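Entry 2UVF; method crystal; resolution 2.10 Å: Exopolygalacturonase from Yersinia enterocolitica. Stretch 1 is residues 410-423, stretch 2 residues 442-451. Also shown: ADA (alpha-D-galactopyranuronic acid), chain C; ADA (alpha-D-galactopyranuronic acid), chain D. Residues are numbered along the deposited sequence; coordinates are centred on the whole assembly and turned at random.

Stretch 1 (410-423) GTGEKAQEQEPMKG
Stretch 2, residues 442-451: SHTGAWIEDI

Stretch 1 runs from a loop through a 3-10 segment (415-417) into strand 421-423. That strand lies parallel to strand 448-451, their directions 12° apart. Gly-410 (phi/psi 97/-180) accepts a hydrogen bond at O from Gly-445 N, 2.8 Å, inside the type I turn 444-447. Its backbone angles call for glycine. Thr-411 (p) is extended and sets CG2 over one face of the His-443 ring (m), 3.5 Å from the centroid, a CH-pi contact. Chain C galacturonate C1 covers the opposite face. Ala-415 points CB toward the turn, 3.5 Å from Gly-445 C; a CB on Gly-445 would clash with it. Gln-418 NE2 donates a hydrogen bond to Ala-415 O, 2.9 Å. Ala-446 points its CB toward stretch 1, 3.4 Å from Glu-419 O. Pro-420 CB lies 4.2 Å from Trp-447 CB, an apolar contact. Met-421 (t) pairs with Ile-448 (m), CA-CA 4.7 Å, and CB meets CG1 at 4.0 Å. Backbone hydrogen bonds run from Met-421 N to Trp-447 O, 2.9 Å, and from Glu-449 N to Met-421 O, 2.8 Å, the staggered pattern of parallel strands. Lys-422 pairs with Glu-449, CA-CA 4.9 Å. On the other face, all-t Lys-422 lays CD 3.3 Å from Glu-449 OE2 (chi1 p). Lys-422 NZ stays 4.5 Å from Asp-450 OD2, beyond a salt bridge. Gly-423 N donates the last ladder hydrogen bond to Glu-449 O, 3.0 Å.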

# COMPACT_ATOMS: atom_id res chain seq x y z
N GLY A 410 -15.17 -4.89 2.66
CA GLY A 410 -16.30 -5.05 3.57
C GLY A 410 -16.43 -6.49 4.02
O GLY A 410 -15.63 -7.35 3.65
N THR A 411 -17.44 -6.76 4.85
CA THR A 411 -17.57 -8.09 5.44
C THR A 411 -19.04 -8.52 5.57
O THR A 411 -19.88 -7.78 6.11
CB THR A 411 -16.83 -8.21 6.82
OG1 THR A 411 -17.47 -7.39 7.81
CG2 THR A 411 -15.40 -7.77 6.71
N GLY A 412 -19.32 -9.72 5.08
CA GLY A 412 -20.63 -10.35 5.26
C GLY A 412 -21.65 -9.96 4.21
O GLY A 412 -21.29 -9.51 3.12
N GLU A 413 -22.93 -10.11 4.57
CA GLU A 413 -24.05 -9.94 3.64
C GLU A 413 -24.32 -8.49 3.25
O GLU A 413 -24.70 -8.23 2.10
CB GLU A 413 -25.33 -10.59 4.20
CG GLU A 413 -26.33 -11.05 3.14
CD GLU A 413 -25.80 -12.15 2.20
OE1 GLU A 413 -24.82 -12.84 2.56
OE2 GLU A 413 -26.36 -12.33 1.10
N LYS A 414 -24.15 -7.57 4.19
CA LYS A 414 -24.42 -6.15 3.95
C LYS A 414 -23.36 -5.46 3.07
O LYS A 414 -23.50 -4.27 2.76
CB LYS A 414 -24.51 -5.39 5.28
CG LYS A 414 -25.54 -5.89 6.27
CD LYS A 414 -26.83 -5.10 6.20
CE LYS A 414 -27.67 -5.32 7.45
NZ LYS A 414 -28.81 -4.36 7.51
N ALA A 415 -22.32 -6.20 2.69
CA ALA A 415 -21.13 -5.64 2.03
C ALA A 415 -21.40 -4.85 0.75
O ALA A 415 -20.85 -3.76 0.57
CB ALA A 415 -20.09 -6.73 1.78
N GLN A 416 -22.25 -5.39 -0.11
CA GLN A 416 -22.58 -4.75 -1.41
C GLN A 416 -23.34 -3.40 -1.34
O GLN A 416 -23.59 -2.77 -2.37
CB GLN A 416 -23.27 -5.75 -2.38
CG GLN A 416 -24.57 -6.38 -1.87
CD GLN A 416 -24.35 -7.55 -0.90
OE1 GLN A 416 -23.39 -7.56 -0.13
NE2 GLN A 416 -25.27 -8.52 -0.92
N GLU A 417 -23.69 -2.95 -0.13
CA GLU A 417 -24.11 -1.54 0.10
C GLU A 417 -23.02 -0.55 -0.38
O GLU A 417 -23.22 0.67 -0.38
CB GLU A 417 -24.41 -1.29 1.60
CG GLU A 417 -25.72 -1.93 2.11
CD GLU A 417 -25.89 -1.84 3.64
OE1 GLU A 417 -26.65 -2.68 4.20
OE2 GLU A 417 -25.29 -0.94 4.28
N GLN A 418 -21.88 -1.12 -0.78
CA GLN A 418 -20.66 -0.38 -1.12
C GLN A 418 -20.03 -0.95 -2.40
O GLN A 418 -20.22 -2.13 -2.73
CB GLN A 418 -19.65 -0.43 0.05
CG GLN A 418 -20.23 -0.94 1.40
CD GLN A 418 -19.16 -1.41 2.37
OE1 GLN A 418 -18.34 -0.60 2.83
NE2 GLN A 418 -19.17 -2.70 2.71
N GLU A 419 -19.29 -0.10 -3.10
CA GLU A 419 -18.50 -0.45 -4.28
C GLU A 419 -17.56 -1.63 -4.07
O GLU A 419 -17.04 -1.82 -2.98
CB GLU A 419 -17.57 0.71 -4.57
CG GLU A 419 -18.00 1.74 -5.56
CD GLU A 419 -16.99 2.86 -5.57
OE1 GLU A 419 -17.13 3.78 -6.39
OE2 GLU A 419 -16.05 2.81 -4.73
N PRO A 420 -17.28 -2.40 -5.14
CA PRO A 420 -16.17 -3.31 -4.96
C PRO A 420 -14.84 -2.52 -4.90
O PRO A 420 -14.77 -1.39 -5.42
CB PRO A 420 -16.26 -4.21 -6.19
CG PRO A 420 -16.92 -3.39 -7.21
CD PRO A 420 -17.89 -2.52 -6.48
N MET A 421 -13.83 -3.09 -4.22
CA MET A 421 -12.46 -2.60 -4.29
C MET A 421 -11.92 -2.99 -5.69
O MET A 421 -11.53 -4.14 -5.90
CB MET A 421 -11.63 -3.21 -3.13
CG MET A 421 -10.15 -2.83 -3.03
SD MET A 421 -9.77 -1.08 -2.90
CE MET A 421 -9.12 -0.75 -4.55
N LYS A 422 -11.94 -2.04 -6.63
CA LYS A 422 -11.70 -2.34 -8.05
C LYS A 422 -10.65 -1.45 -8.72
O LYS A 422 -10.82 -0.24 -8.80
CB LYS A 422 -13.04 -2.28 -8.83
CG LYS A 422 -12.93 -2.44 -10.35
CD LYS A 422 -14.28 -2.42 -11.09
CE LYS A 422 -14.01 -2.36 -12.62
NZ LYS A 422 -15.20 -2.04 -13.51
N GLY A 423 -9.57 -2.04 -9.20
CA GLY A 423 -8.53 -1.29 -9.93
C GLY A 423 -7.34 -0.79 -9.11
O GLY A 423 -7.33 0.34 -8.62
N SER A 442 -8.75 -10.19 3.60
CA SER A 442 -9.63 -10.81 4.65
C SER A 442 -11.03 -10.21 4.62
O SER A 442 -12.00 -10.96 4.54
CB SER A 442 -9.06 -10.80 6.07
OG SER A 442 -10.11 -10.78 7.03
N HIS A 443 -11.12 -8.88 4.65
CA HIS A 443 -12.36 -8.17 4.33
C HIS A 443 -12.59 -8.21 2.81
O HIS A 443 -12.15 -7.32 2.09
CB HIS A 443 -12.32 -6.70 4.82
CG HIS A 443 -12.33 -6.55 6.32
ND1 HIS A 443 -12.40 -5.30 6.93
CD2 HIS A 443 -12.30 -7.48 7.33
CE1 HIS A 443 -12.41 -5.47 8.24
NE2 HIS A 443 -12.35 -6.78 8.51
N THR A 444 -13.24 -9.27 2.32
CA THR A 444 -13.44 -9.46 0.87
C THR A 444 -14.90 -9.31 0.38
O THR A 444 -15.21 -9.61 -0.79
CB THR A 444 -12.86 -10.80 0.38
OG1 THR A 444 -13.43 -11.86 1.15
CG2 THR A 444 -11.34 -10.83 0.53
N GLY A 445 -15.77 -8.83 1.28
CA GLY A 445 -17.21 -8.64 1.05
C GLY A 445 -17.73 -8.18 -0.30
O GLY A 445 -18.40 -8.94 -0.99
N ALA A 446 -17.45 -6.95 -0.69
CA ALA A 446 -17.95 -6.42 -1.97
C ALA A 446 -17.11 -6.83 -3.19
O ALA A 446 -17.38 -6.38 -4.31
CB ALA A 446 -18.12 -4.89 -1.92
N TRP A 447 -16.12 -7.70 -2.98
CA TRP A 447 -15.15 -8.12 -4.01
C TRP A 447 -13.91 -7.22 -4.08
O TRP A 447 -14.01 -6.00 -4.06
CB TRP A 447 -15.80 -8.29 -5.40
CG TRP A 447 -16.64 -9.55 -5.53
CD1 TRP A 447 -18.01 -9.63 -5.50
CD2 TRP A 447 -16.16 -10.90 -5.70
NE1 TRP A 447 -18.41 -10.94 -5.64
CE2 TRP A 447 -17.30 -11.74 -5.77
CE3 TRP A 447 -14.89 -11.48 -5.81
CZ2 TRP A 447 -17.21 -13.13 -5.93
CZ3 TRP A 447 -14.80 -12.86 -5.97
CH2 TRP A 447 -15.95 -13.67 -6.03
N ILE A 448 -12.75 -7.86 -4.13
CA ILE A 448 -11.49 -7.20 -4.45
C ILE A 448 -11.08 -7.67 -5.84
O ILE A 448 -11.03 -8.88 -6.10
CB ILE A 448 -10.38 -7.50 -3.40
CG1 ILE A 448 -10.78 -6.94 -2.03
CG2 ILE A 448 -9.01 -6.94 -3.88
CD1 ILE A 448 -10.21 -7.69 -0.84
N GLU A 449 -10.78 -6.74 -6.74
CA GLU A 449 -10.61 -7.14 -8.13
C GLU A 449 -9.79 -6.17 -8.97
O GLU A 449 -9.68 -4.99 -8.64
CB GLU A 449 -12.00 -7.33 -8.76
CG GLU A 449 -12.78 -6.02 -8.91
CD GLU A 449 -14.27 -6.23 -9.18
OE1 GLU A 449 -14.76 -7.38 -9.09
OE2 GLU A 449 -14.93 -5.22 -9.47
N ASP A 450 -9.24 -6.70 -10.06
CA ASP A 450 -8.48 -5.93 -11.04
C ASP A 450 -7.24 -5.33 -10.39
O ASP A 450 -7.03 -4.12 -10.48
CB ASP A 450 -9.31 -4.82 -11.71
CG ASP A 450 -10.66 -5.31 -12.27
OD1 ASP A 450 -10.89 -6.53 -12.46
OD2 ASP A 450 -11.50 -4.41 -12.57
N ILE A 451 -6.43 -6.18 -9.77
CA ILE A 451 -5.23 -5.80 -9.03
C ILE A 451 -3.99 -6.25 -9.81
O ILE A 451 -3.84 -7.44 -10.10
CB ILE A 451 -5.19 -6.48 -7.59
CG1 ILE A 451 -6.53 -6.35 -6.81
CG2 ILE A 451 -4.01 -5.99 -6.77
CD1 ILE A 451 -7.03 -4.90 -6.52
C1 ADA C . -8.74 -5.65 8.49
C2 ADA C . -8.66 -5.06 7.06
C3 ADA C . -8.01 -3.67 7.17
C4 ADA C . -8.86 -2.75 8.10
C5 ADA C . -8.98 -3.40 9.50
C6 ADA C . -9.81 -2.67 10.58
O2 ADA C . -7.94 -5.94 6.18
O3 ADA C . -7.83 -3.10 5.87
O4 ADA C . -10.15 -2.49 7.55
O5 ADA C . -9.49 -4.77 9.39
O6B ADA C . -10.65 -3.36 11.20
O6A ADA C . -9.60 -1.45 10.79
C1 ADA D . -4.28 -6.91 9.96
C2 ADA D . -4.94 -5.52 10.08
C3 ADA D . -6.14 -5.68 11.03
C4 ADA D . -7.21 -6.44 10.23
C5 ADA D . -6.62 -7.83 9.93
C6 ADA D . -7.58 -8.67 9.06
O1 ADA D . -3.90 -7.49 11.24
O2 ADA D . -4.04 -4.52 10.49
O3 ADA D . -6.61 -4.43 11.60
O4 ADA D . -7.38 -5.77 8.96
O5 ADA D . -5.27 -7.75 9.29
O6B ADA D . -7.54 -8.52 7.82
O6A ADA D . -8.36 -9.47 9.65